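Local structure of 2-hydroxyhepta-2,4-diene-1,7-dioate isomerase (Corynebacterium glutamicum, 4DBF) at residues D43-E51 / F62-K70; A130-E138 / S258-V266. The protein probably acts as a magnesium-binding lyase or isomerase of the FAH family, possibly an oxaloacetate decarboxylase. One frame throughout, in Å; residues are numbered along the deposited sequence.

How the contacts relate
Contact 1 comes first along the chain, and its two segments are complete before contact 2 opens. The first, 43-51 with 62-70, pairs neighbouring strands within the N-terminal, Rv2993c-like part of the protein; the second, 130-138 with 258-266, brings together segments separated by 119 residues in the C-terminal FAA hydrolase part. Their centres are about 33 Å apart, on opposite sides of the centre of the chain, and their nearest atoms stay about 18 Å from each other. Strands 22-28 and 190-197, which pair with each other, link the two regions. Contact 2 holds two ligands of the magnesium site, whereas contact 1 lies beside Asp30, a residue of a second magnesium site of this protein.

Contact 1 of 2, residues D43-E51 / F62-K70; sequences DVANLTARE and FTGREWPLK
Glu51 and Arg65 close one end of an antiparallel strand pair, 48-51 with 65-68, in which a side-on salt bridge sits beside the backbone ladder. Arg65 NE lies 2.6 Å from Glu51 OE1, and Arg65 NH2 reaches Glu51 OE2 on its syn side at 2.7 Å, though tilted well out of the carboxylate plane. Thr63 OG1 donates to the same Glu51 OE1 over 2.7 Å, from the face of the carboxylate opposite to NE, so this oxygen is gripped twice and the carboxylate is held against rotation. With CG anti to the backbone N (chi1 174°) and an extended chain, Glu51 reaches across to both donors. Thr63 OG1 also accepts from Arg65 N, an ST turn at the corner where the chain passes Gly64.

On the face that Arg50 shares with Glu66, the Arg50 guanidinium lies flat on Phe62, planes 18° apart, with CZ 3.9 Å from the ring centroid: a cation-pi stack offset toward the rim, NH1 over CD2. Arg50 NH2 is drawn to Glu38 in a second salt bridge. On the Ala49 face, CZ3 at the edge of the Trp67 indole meets Glu51 CB.

The ladder runs through the reciprocal bonds of Ala49 and Trp67, then Glu51 N to Arg65 O, and Leu69 N to Leu47 O. Beyond Pro68, Leu69 CD2 touches both Val44 CG2, at 3.6 Å, and Leu47 CD1. Strand 31-38 continues the sheet along the far edge of 48-51, and Arg65 NH1 forms a salt bridge with Asp30 of the second magnesium site, which suggests that Glu51 helps to position this arginine. At the corner, one water donates to Glu51 O and Arg65 O and accepts from Gly64 N at 2.9 Å.

Contact 2 of 2, residues A130-E138 / S258-V266; sequences ATKVEFEGE and SPAGTEAMV. With MG (magnesium ion), chain C.
Three direct hydrogen bonds tie 258-266, a loop, to 130-138, the start of the broken strand 133-143 and the loop before it, at the magnesium site characteristic of the FAH family. Met265 N donates to Val133 O over 2.8 Å. Thr262 supplies the other two: its N meets Glu134 OE1 at 3.0 Å from well above the carboxylate plane, and its OG1 gives a 2.7 Å bond to Phe135 O. That hydroxyl lies between the backbone N and the carbonyl carbon (chi1 58°), a rotation that faces it to the strand. A water further links Val133 N with Met265 O.

Among the nonpolar contacts, Thr262 covers one face of the Phe135 ring: OG1 lies over the ring centre while it bonds to Phe135 O, and CB, 3.9 Å from the centroid, makes a CH-pi contact. Met265 comes to the ring from its rim, with CG near the ring plane and SD obliquely placed 5.2 Å from the ring centroid, a Met-aromatic contact; its terminal CE bends back to Val133 CG1.

The metal bonds gather at the Ser258 end. Glu136 OE1 (2.2 Å) and Glu138 OE2 (2.1 Å) bind the magnesium ion, Asp167 being the third protein ligand, and three waters complete the shell. One of these waters donates to Ser258 OG, which in turn donates to Pro259 O, so the serine belongs to the second shell and probably helps to orient the water. The other Glu136 oxygen, OE2, forms a salt bridge with Arg171, which also pairs with Glu134 OE1 and so would offset the crowded negative charge.

Strand 159-170 runs antiparallel alongside 133-143 and carries Asp167, Phe135 also touches strands 209-216 and 219-227, and Lys132 reaches the start of helix 171-177.

Contact 1 of 2, residues D43-E51 / F62-K70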
loop_
_atom_site.group_PDB
_atom_site.type_symbol
_atom_site.label_atom_id
_atom_site.label_comp_id
_atom_site.label_asym_id
_atom_site.label_seq_id
_atom_site.Cartn_x
_atom_site.Cartn_y
_atom_site.Cartn_z
ATOM N N ASP A 43 -25.289 -0.677 -21.519
ATOM C CA ASP A 43 -26.449 -1.376 -21.038
ATOM C C ASP A 43 -26.212 -2.851 -20.888
ATOM O O ASP A 43 -26.018 -3.554 -21.837
ATOM C CB ASP A 43 -27.637 -1.074 -21.919
ATOM C CG ASP A 43 -28.808 -1.933 -21.624
ATOM O OD1 ASP A 43 -29.612 -1.612 -20.746
ATOM O OD2 ASP A 43 -28.948 -2.937 -22.308
ATOM N N VAL A 44 -26.249 -3.287 -19.652
ATOM C CA VAL A 44 -25.895 -4.628 -19.261
ATOM C C VAL A 44 -26.737 -5.712 -19.884
ATOM O O VAL A 44 -26.276 -6.804 -20.083
ATOM C CB VAL A 44 -25.907 -4.748 -17.747
ATOM C CG1 VAL A 44 -26.272 -6.146 -17.325
ATOM C CG2 VAL A 44 -24.580 -4.305 -17.183
ATOM N N ALA A 45 -27.968 -5.393 -20.219
ATOM C CA ALA A 45 -28.782 -6.316 -20.962
ATOM C C ALA A 45 -28.201 -6.607 -22.315
ATOM O O ALA A 45 -28.487 -7.613 -22.886
ATOM C CB ALA A 45 -30.187 -5.790 -21.104
ATOM N N ASN A 46 -27.377 -5.735 -22.838
ATOM C CA ASN A 46 -26.885 -5.959 -24.177
ATOM C C ASN A 46 -25.478 -6.466 -24.250
ATOM O O ASN A 46 -24.975 -6.704 -25.309
ATOM C CB ASN A 46 -26.964 -4.685 -24.990
ATOM C CG ASN A 46 -28.390 -4.249 -25.243
ATOM O OD1 ASN A 46 -28.855 -3.285 -24.665
ATOM N ND2 ASN A 46 -29.092 -4.981 -26.087
ATOM N N LEU A 47 -24.838 -6.607 -23.116
ATOM C CA LEU A 47 -23.425 -6.920 -23.091
ATOM C C LEU A 47 -23.176 -8.366 -22.762
ATOM O O LEU A 47 -23.980 -8.990 -22.156
ATOM C CB LEU A 47 -22.717 -6.020 -22.074
ATOM C CG LEU A 47 -22.807 -4.503 -22.184
ATOM C CD1 LEU A 47 -21.952 -3.805 -21.159
ATOM C CD2 LEU A 47 -22.391 -4.057 -23.545
ATOM N N THR A 48 -22.033 -8.860 -23.182
ATOM C CA THR A 48 -21.618 -10.213 -22.976
ATOM C C THR A 48 -20.216 -10.269 -22.344
ATOM O O THR A 48 -19.371 -9.513 -22.694
ATOM C CB THR A 48 -21.655 -10.989 -24.306
ATOM O OG1 THR A 48 -22.994 -11.083 -24.754
ATOM C CG2 THR A 48 -21.124 -12.338 -24.152
ATOM N N ALA A 49 -20.015 -11.163 -21.396
ATOM C CA ALA A 49 -18.718 -11.417 -20.826
ATOM C C ALA A 49 -18.062 -12.660 -21.422
ATOM O O ALA A 49 -18.638 -13.695 -21.475
ATOM C CB ALA A 49 -18.801 -11.536 -19.322
ATOM N N ARG A 50 -16.834 -12.504 -21.854
ATOM C CA ARG A 50 -16.098 -13.545 -22.479
ATOM C C ARG A 50 -14.868 -13.837 -21.659
ATOM O O ARG A 50 -14.013 -13.030 -21.554
ATOM C CB ARG A 50 -15.655 -13.116 -23.872
ATOM C CG ARG A 50 -16.745 -12.905 -24.875
ATOM C CD ARG A 50 -16.422 -13.678 -26.150
ATOM N NE ARG A 50 -16.071 -12.813 -27.213
ATOM C CZ ARG A 50 -15.365 -13.136 -28.286
ATOM N NH1 ARG A 50 -14.887 -14.340 -28.484
ATOM N NH2 ARG A 50 -15.133 -12.220 -29.172
ATOM N N GLU A 51 -14.803 -15.020 -21.086
ATOM C CA GLU A 51 -13.697 -15.385 -20.277
ATOM C C GLU A 51 -12.396 -15.351 -21.051
ATOM O O GLU A 51 -12.325 -15.803 -22.144
ATOM C CB GLU A 51 -13.902 -16.738 -19.658
ATOM C CG GLU A 51 -12.699 -17.225 -18.918
ATOM C CD GLU A 51 -12.856 -18.606 -18.373
ATOM O OE1 GLU A 51 -13.265 -19.485 -19.106
ATOM O OE2 GLU A 51 -12.576 -18.800 -17.214
ATOM N N PHE A 62 -9.247 -15.918 -25.559
ATOM C CA PHE A 62 -10.513 -16.391 -25.090
ATOM C C PHE A 62 -10.525 -17.905 -24.878
ATOM O O PHE A 62 -9.984 -18.636 -25.642
ATOM C CB PHE A 62 -11.576 -16.014 -26.096
ATOM C CG PHE A 62 -11.754 -14.554 -26.277
ATOM C CD1 PHE A 62 -12.121 -13.761 -25.227
ATOM C CD2 PHE A 62 -11.599 -13.985 -27.511
ATOM C CE1 PHE A 62 -12.310 -12.423 -25.392
ATOM C CE2 PHE A 62 -11.779 -12.637 -27.697
ATOM C CZ PHE A 62 -12.124 -11.850 -26.632
ATOM N N THR A 63 -11.175 -18.350 -23.829
ATOM C CA THR A 63 -11.250 -19.746 -23.539
ATOM C C THR A 63 -12.442 -20.364 -24.196
ATOM O O THR A 63 -12.564 -21.548 -24.232
ATOM C CB THR A 63 -11.522 -19.965 -22.067
ATOM O OG1 THR A 63 -12.781 -19.394 -21.752
ATOM C CG2 THR A 63 -10.459 -19.404 -21.250
ATOM N N GLY A 64 -13.347 -19.539 -24.660
ATOM C CA GLY A 64 -14.577 -20.010 -25.221
ATOM C C GLY A 64 -15.803 -19.820 -24.363
ATOM O O GLY A 64 -16.860 -19.669 -24.880
ATOM N N ARG A 65 -15.645 -19.828 -23.052
ATOM C CA ARG A 65 -16.770 -19.594 -22.164
ATOM C C ARG A 65 -17.253 -18.167 -22.204
ATOM O O ARG A 65 -16.478 -17.266 -22.224
ATOM C CB ARG A 65 -16.436 -19.946 -20.732
ATOM C CG ARG A 65 -15.780 -21.271 -20.523
ATOM C CD ARG A 65 -16.007 -21.761 -19.112
ATOM N NE ARG A 65 -15.177 -21.047 -18.180
ATOM C CZ ARG A 65 -15.029 -21.365 -16.914
ATOM N NH1 ARG A 65 -15.660 -22.393 -16.422
ATOM N NH2 ARG A 65 -14.253 -20.652 -16.161
ATOM N N GLU A 66 -18.554 -17.996 -22.191
ATOM C CA GLU A 66 -19.159 -16.690 -22.123
ATOM C C GLU A 66 -20.490 -16.694 -21.387
ATOM O O GLU A 66 -21.089 -17.708 -21.207
ATOM C CB GLU A 66 -19.305 -16.040 -23.488
ATOM C CG GLU A 66 -20.055 -16.854 -24.490
ATOM C CD GLU A 66 -19.646 -16.563 -25.913
ATOM O OE1 GLU A 66 -19.343 -15.412 -26.216
ATOM O OE2 GLU A 66 -19.609 -17.493 -26.713
ATOM N N TRP A 67 -20.896 -15.514 -20.954
ATOM C CA TRP A 67 -22.139 -15.313 -20.274
ATOM C C TRP A 67 -22.705 -14.012 -20.682
ATOM O O TRP A 67 -21.965 -13.078 -20.871
ATOM C CB TRP A 67 -21.936 -15.246 -18.754
ATOM C CG TRP A 67 -21.224 -16.402 -18.124
ATOM C CD1 TRP A 67 -21.775 -17.469 -17.469
ATOM C CD2 TRP A 67 -19.815 -16.636 -18.075
ATOM N NE1 TRP A 67 -20.835 -18.310 -17.031
ATOM C CE2 TRP A 67 -19.636 -17.875 -17.372
ATOM C CE3 TRP A 67 -18.724 -15.967 -18.520
ATOM C CZ2 TRP A 67 -18.405 -18.384 -17.126
ATOM C CZ3 TRP A 67 -17.492 -16.492 -18.273
ATOM C CH2 TRP A 67 -17.333 -17.676 -17.606
ATOM N N PRO A 68 -24.020 -13.913 -20.792
ATOM C CA PRO A 68 -24.671 -12.615 -20.802
ATOM C C PRO A 68 -24.281 -11.887 -19.529
ATOM O O PRO A 68 -24.233 -12.497 -18.506
ATOM C CB PRO A 68 -26.143 -12.965 -20.761
ATOM C CG PRO A 68 -26.227 -14.356 -21.165
ATOM C CD PRO A 68 -25.002 -14.986 -20.675
ATOM N N LEU A 69 -23.994 -10.612 -19.621
ATOM C CA LEU A 69 -23.496 -9.860 -18.491
ATOM C C LEU A 69 -24.442 -9.874 -17.309
ATOM O O LEU A 69 -24.010 -9.917 -16.195
ATOM C CB LEU A 69 -23.157 -8.438 -18.874
ATOM C CG LEU A 69 -22.373 -7.647 -17.840
ATOM C CD1 LEU A 69 -21.222 -8.431 -17.276
ATOM C CD2 LEU A 69 -21.891 -6.343 -18.385
ATOM N N LYS A 70 -25.734 -9.848 -17.607
ATOM C CA LYS A 70 -26.792 -9.957 -16.634
ATOM C C LYS A 70 -26.775 -11.223 -15.785
ATOM O O LYS A 70 -27.311 -11.219 -14.733
ATOM C CB LYS A 70 -28.167 -9.762 -17.300
ATOM C CG LYS A 70 -28.695 -10.982 -18.013
ATOM C CD LYS A 70 -30.183 -10.916 -18.280
ATOM C CE LYS A 70 -30.550 -11.768 -19.470
ATOM N NZ LYS A 70 -30.279 -13.220 -19.297
HETATM O O HOH W 1 -26.702 -9.373 -20.404
HETATM O O HOH W 2 -14.239 -16.868 -23.832
#

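Contact 2 of 2, residues A130-E138 / S258-V266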
loop_
_atom_site.group_PDB
_atom_site.type_symbol
_atom_site.label_atom_id
_atom_site.label_comp_id
_atom_site.label_asym_id
_atom_site.label_seq_id
_atom_site.Cartn_x
_atom_site.Cartn_y
_atom_site.Cartn_z
ATOM N N ALA A 130 -16.077 6.712 11.936
ATOM C CA ALA A 130 -15.791 7.384 10.688
ATOM C C ALA A 130 -16.977 8.218 10.296
ATOM O O ALA A 130 -17.979 7.690 9.937
ATOM C CB ALA A 130 -15.480 6.386 9.579
ATOM N N THR A 131 -16.833 9.521 10.370
ATOM C CA THR A 131 -17.931 10.433 10.202
ATOM C C THR A 131 -17.622 11.478 9.157
ATOM O O THR A 131 -16.508 11.653 8.770
ATOM C CB THR A 131 -18.295 11.103 11.545
ATOM O OG1 THR A 131 -17.177 11.784 12.077
ATOM C CG2 THR A 131 -18.730 10.095 12.536
ATOM N N LYS A 132 -18.643 12.152 8.700
ATOM C CA LYS A 132 -18.560 12.976 7.531
ATOM C C LYS A 132 -17.857 12.278 6.356
ATOM O O LYS A 132 -16.910 12.782 5.847
ATOM C CB LYS A 132 -17.932 14.325 7.811
ATOM C CG LYS A 132 -18.269 15.316 6.732
ATOM C CD LYS A 132 -17.869 16.724 7.083
ATOM C CE LYS A 132 -17.855 17.602 5.868
ATOM N NZ LYS A 132 -17.324 18.924 6.207
ATOM N N VAL A 133 -18.380 11.130 5.958
ATOM C CA VAL A 133 -17.832 10.333 4.879
ATOM C C VAL A 133 -18.339 10.765 3.532
ATOM O O VAL A 133 -19.492 10.622 3.232
ATOM C CB VAL A 133 -18.137 8.861 5.088
ATOM C CG1 VAL A 133 -17.631 8.027 3.956
ATOM C CG2 VAL A 133 -17.585 8.394 6.388
ATOM N N GLU A 134 -17.447 11.306 2.734
ATOM C CA GLU A 134 -17.770 11.781 1.403
ATOM C C GLU A 134 -17.201 10.883 0.308
ATOM O O GLU A 134 -16.258 10.204 0.510
ATOM C CB GLU A 134 -17.280 13.217 1.197
ATOM C CG GLU A 134 -17.864 14.194 2.192
ATOM C CD GLU A 134 -17.513 15.640 1.949
ATOM O OE1 GLU A 134 -16.621 15.946 1.198
ATOM O OE2 GLU A 134 -18.177 16.476 2.520
ATOM N N PHE A 135 -17.804 10.943 -0.851
ATOM C CA PHE A 135 -17.332 10.261 -2.012
ATOM C C PHE A 135 -16.519 11.216 -2.854
ATOM O O PHE A 135 -16.590 12.381 -2.687
ATOM C CB PHE A 135 -18.507 9.806 -2.828
ATOM C CG PHE A 135 -19.340 10.922 -3.325
ATOM C CD1 PHE A 135 -19.025 11.561 -4.485
ATOM C CD2 PHE A 135 -20.404 11.374 -2.598
ATOM C CE1 PHE A 135 -19.774 12.601 -4.923
ATOM C CE2 PHE A 135 -21.169 12.403 -3.043
ATOM C CZ PHE A 135 -20.849 13.014 -4.209
ATOM N N GLU A 136 -15.765 10.676 -3.776
ATOM C CA GLU A 136 -15.089 11.489 -4.747
ATOM C C GLU A 136 -14.985 10.671 -6.015
ATOM O O GLU A 136 -14.352 9.692 -6.010
ATOM C CB GLU A 136 -13.677 11.848 -4.307
ATOM C CG GLU A 136 -13.479 12.392 -2.920
ATOM C CD GLU A 136 -12.074 12.895 -2.674
ATOM O OE1 GLU A 136 -11.142 12.262 -3.081
ATOM O OE2 GLU A 136 -11.921 13.915 -2.046
ATOM N N GLY A 137 -15.616 11.096 -7.079
ATOM C CA GLY A 137 -15.481 10.411 -8.334
ATOM C C GLY A 137 -14.227 10.796 -9.055
ATOM O O GLY A 137 -13.990 11.934 -9.254
ATOM N N GLU A 138 -13.454 9.809 -9.472
ATOM C CA GLU A 138 -12.198 10.050 -10.125
ATOM C C GLU A 138 -11.927 9.145 -11.283
ATOM O O GLU A 138 -12.294 8.024 -11.292
ATOM C CB GLU A 138 -11.012 9.980 -9.153
ATOM C CG GLU A 138 -11.288 10.547 -7.796
ATOM C CD GLU A 138 -10.070 10.769 -6.915
ATOM O OE1 GLU A 138 -8.950 10.628 -7.304
ATOM O OE2 GLU A 138 -10.266 11.118 -5.787
ATOM N N SER A 258 -9.989 14.805 -7.811
ATOM C CA SER A 258 -11.375 15.289 -7.796
ATOM C C SER A 258 -11.414 16.605 -7.019
ATOM O O SER A 258 -10.472 16.914 -6.286
ATOM C CB SER A 258 -12.312 14.297 -7.116
ATOM O OG SER A 258 -12.088 14.211 -5.747
ATOM N N PRO A 259 -12.544 17.329 -7.099
ATOM C CA PRO A 259 -12.739 18.458 -6.155
ATOM C C PRO A 259 -12.646 17.864 -4.782
ATOM O O PRO A 259 -13.078 16.722 -4.591
ATOM C CB PRO A 259 -14.214 18.891 -6.388
ATOM C CG PRO A 259 -14.524 18.472 -7.723
ATOM C CD PRO A 259 -13.655 17.213 -8.057
ATOM N N ALA A 260 -12.106 18.619 -3.832
ATOM C CA ALA A 260 -11.832 18.185 -2.464
ATOM C C ALA A 260 -13.031 18.182 -1.479
ATOM O O ALA A 260 -12.855 17.880 -0.278
ATOM C CB ALA A 260 -10.755 19.048 -1.898
ATOM N N GLY A 261 -14.218 18.502 -1.964
ATOM C CA GLY A 261 -15.399 18.455 -1.112
ATOM C C GLY A 261 -16.671 18.173 -1.860
ATOM O O GLY A 261 -17.036 18.922 -2.776
ATOM N N THR A 262 -17.358 17.103 -1.506
ATOM C CA THR A 262 -18.596 16.802 -2.193
ATOM C C THR A 262 -19.867 16.815 -1.312
ATOM O O THR A 262 -20.486 17.845 -1.180
ATOM C CB THR A 262 -18.459 15.450 -2.882
ATOM O OG1 THR A 262 -18.148 14.452 -1.890
ATOM C CG2 THR A 262 -17.322 15.484 -3.999
ATOM N N GLU A 263 -20.231 15.699 -0.710
ATOM C CA GLU A 263 -21.418 15.634 0.140
ATOM C C GLU A 263 -21.318 14.385 1.030
ATOM O O GLU A 263 -20.983 13.288 0.545
ATOM C CB GLU A 263 -22.728 15.591 -0.679
ATOM C CG GLU A 263 -24.046 15.368 0.153
ATOM C CD GLU A 263 -24.618 16.646 0.803
ATOM O OE1 GLU A 263 -24.471 17.777 0.250
ATOM O OE2 GLU A 263 -25.248 16.499 1.878
ATOM N N ALA A 264 -21.640 14.506 2.314
ATOM C CA ALA A 264 -21.587 13.324 3.175
ATOM C C ALA A 264 -22.636 12.253 2.822
ATOM O O ALA A 264 -23.743 12.552 2.357
ATOM C CB ALA A 264 -21.676 13.702 4.671
ATOM N N MET A 265 -22.264 11.005 3.050
ATOM C CA MET A 265 -23.092 9.868 2.717
ATOM C C MET A 265 -23.390 9.198 4.033
ATOM O O MET A 265 -22.507 9.141 4.905
ATOM C CB MET A 265 -22.257 8.886 1.868
ATOM C CG MET A 265 -21.887 9.432 0.550
ATOM S SD MET A 265 -21.141 8.083 -0.401
ATOM C CE MET A 265 -19.729 7.580 0.449
ATOM N N VAL A 266 -24.597 8.635 4.158
ATOM C CA VAL A 266 -25.013 7.906 5.339
ATOM C C VAL A 266 -25.666 6.565 5.008
ATOM O O VAL A 266 -26.009 6.267 3.853
ATOM C CB VAL A 266 -26.012 8.729 6.241
ATOM C CG1 VAL A 266 -25.359 10.083 6.753
ATOM C CG2 VAL A 266 -27.375 8.956 5.494
HETATM MG MG MG C . -9.255 11.923 -4.083
HETATM O O HOH W 3 -21.148 10.361 6.808
HETATM O O HOH W 4 -7.460 11.340 -5.134
HETATM O O HOH W 5 -9.564 13.732 -4.981
HETATM O O HOH W 6 -8.043 12.914 -2.740
#